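Local coordinates for uncharacterized protein MT2708 (Mycobacterium tuberculosis, PDB 2FGG), which is of unknown function but belongs to the Rv2632c-like family, which also includes Rv1738 of the same organism, at residues R23-A28 with V40-L45. Numbering follows the deposited sequence.
Sequences RTRAKA and VGLARL
In the open half of an antiparallel beta hairpin, strand 24-32 pairs with strand 35-43, an edge strand of the chain's three-stranded sheet, which packs on helix 54-83. T24 faces A43 and A26 faces G41 as hydrogen-bonded pairs. A26 N gives a bond to G41 O and G41 N one to A26 O, each 2.8 Å long. A43 N meets T24 O at 2.9 Å in a nearly straight bond (175° at the hydrogen). The return bond from T24 N to A43 O is weak, bent to 118°, where regular pairing ends beside R23 and R44, each preceded by a cis peptide bond.

T24, A26 and A43 turn their side chains to the same face; T24 touches D57 and A26 touches A60 of the helix, and the short side chains, with none at G41, are consistent with close packing there. The other face carries R25, K27, V40 and L42. There R25 and L42, a non-hydrogen-bonded pair, run side by side, with R25 CB 3.8 Å from L42 CD2. CG of R25 stands anti to the backbone N (chi1 -179°) and reaches V40 CG1 at 4.0 Å, the two side chains crossing at a slant. The arginine thus lends its aliphatic stem to V40 and L42, while its NH1 forms a salt bridge with E18 on strand 14-19. The guanidinium of R23 arrives obliquely, NH1 lying 3.2 Å from R44 N, two donors with no hydrogen bond between them.

Backbone bonds therefore set the register; the face of T24 and A26 meets helix 54-83, whereas the other, more open to solvent, combines apolar contacts with charged ends.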
# COMPACT_ATOMS: atom_id res chain seq x y z
N ARG A 23 -11.46 -11.60 -8.79
CA ARG A 23 -10.90 -11.84 -7.45
C ARG A 23 -9.45 -11.39 -7.55
O ARG A 23 -8.53 -12.15 -7.28
CB ARG A 23 -10.95 -13.28 -6.94
CG ARG A 23 -11.30 -13.46 -5.45
CD ARG A 23 -11.25 -12.15 -4.64
NE ARG A 23 -12.30 -12.12 -3.62
CZ ARG A 23 -12.77 -11.02 -3.03
NH1 ARG A 23 -12.28 -9.83 -3.34
NH2 ARG A 23 -13.74 -11.11 -2.12
N THR A 24 -9.26 -10.14 -7.96
CA THR A 24 -7.93 -9.59 -8.18
C THR A 24 -7.34 -8.93 -6.93
O THR A 24 -8.01 -8.18 -6.22
CB THR A 24 -7.87 -8.69 -9.46
OG1 THR A 24 -7.03 -7.55 -9.24
CG2 THR A 24 -9.26 -8.22 -9.87
N ARG A 25 -6.07 -9.24 -6.65
CA ARG A 25 -5.39 -8.77 -5.45
C ARG A 25 -4.10 -8.03 -5.78
O ARG A 25 -3.32 -8.48 -6.60
CB ARG A 25 -5.06 -9.94 -4.52
CG ARG A 25 -4.37 -9.54 -3.22
CD ARG A 25 -3.16 -10.42 -2.94
NE ARG A 25 -3.53 -11.72 -2.40
CZ ARG A 25 -2.78 -12.82 -2.48
NH1 ARG A 25 -1.59 -12.78 -3.08
NH2 ARG A 25 -3.22 -13.95 -1.96
N ALA A 26 -3.90 -6.90 -5.12
CA ALA A 26 -2.66 -6.16 -5.26
C ALA A 26 -1.89 -6.11 -3.94
O ALA A 26 -2.47 -6.00 -2.86
CB ALA A 26 -2.91 -4.77 -5.79
N LYS A 27 -0.57 -6.20 -4.06
CA LYS A 27 0.34 -6.02 -2.96
C LYS A 27 1.28 -4.87 -3.32
O LYS A 27 1.87 -4.88 -4.41
CB LYS A 27 1.11 -7.31 -2.70
CG LYS A 27 0.27 -8.38 -2.03
CD LYS A 27 0.99 -9.71 -1.94
CE LYS A 27 0.23 -10.66 -1.06
NZ LYS A 27 1.11 -11.75 -0.58
N ALA A 28 1.39 -3.88 -2.44
CA ALA A 28 2.33 -2.76 -2.58
C ALA A 28 3.40 -2.82 -1.49
O ALA A 28 3.11 -2.56 -0.32
CB ALA A 28 1.60 -1.44 -2.56
N VAL A 40 -2.04 -4.48 1.23
CA VAL A 40 -2.76 -5.50 0.48
C VAL A 40 -4.15 -4.99 0.13
O VAL A 40 -4.86 -4.48 0.99
CB VAL A 40 -2.84 -6.84 1.25
CG1 VAL A 40 -3.27 -7.97 0.33
CG2 VAL A 40 -1.49 -7.18 1.87
N GLY A 41 -4.52 -5.12 -1.14
CA GLY A 41 -5.83 -4.71 -1.64
C GLY A 41 -6.52 -5.77 -2.47
O GLY A 41 -5.87 -6.50 -3.21
N LEU A 42 -7.85 -5.85 -2.35
CA LEU A 42 -8.64 -6.88 -3.02
C LEU A 42 -9.91 -6.33 -3.64
O LEU A 42 -10.63 -5.58 -3.00
CB LEU A 42 -9.02 -7.97 -2.02
CG LEU A 42 -7.96 -9.01 -1.70
CD1 LEU A 42 -7.89 -9.25 -0.20
CD2 LEU A 42 -8.25 -10.30 -2.45
N ALA A 43 -10.16 -6.72 -4.89
CA ALA A 43 -11.43 -6.52 -5.58
C ALA A 43 -11.75 -7.91 -6.11
O ALA A 43 -10.82 -8.55 -6.58
CB ALA A 43 -11.23 -5.55 -6.71
N ARG A 44 -12.98 -8.44 -6.10
CA ARG A 44 -14.33 -7.84 -6.01
C ARG A 44 -15.01 -8.23 -7.33
O ARG A 44 -15.05 -9.42 -7.65
CB ARG A 44 -14.38 -6.32 -5.76
CG ARG A 44 -14.80 -5.91 -4.34
CD ARG A 44 -15.25 -4.45 -4.25
NE ARG A 44 -16.71 -4.28 -4.26
CZ ARG A 44 -17.43 -3.84 -5.30
NH1 ARG A 44 -16.84 -3.51 -6.45
NH2 ARG A 44 -18.75 -3.73 -5.19
N LEU A 45 -15.52 -7.24 -8.06
CA LEU A 45 -15.97 -7.34 -9.47
C LEU A 45 -16.14 -8.74 -10.11
O LEU A 45 -15.14 -9.39 -10.41
CB LEU A 45 -15.05 -6.49 -10.37
CG LEU A 45 -14.99 -4.95 -10.35
CD1 LEU A 45 -16.30 -4.30 -10.80
CD2 LEU A 45 -14.58 -4.38 -9.00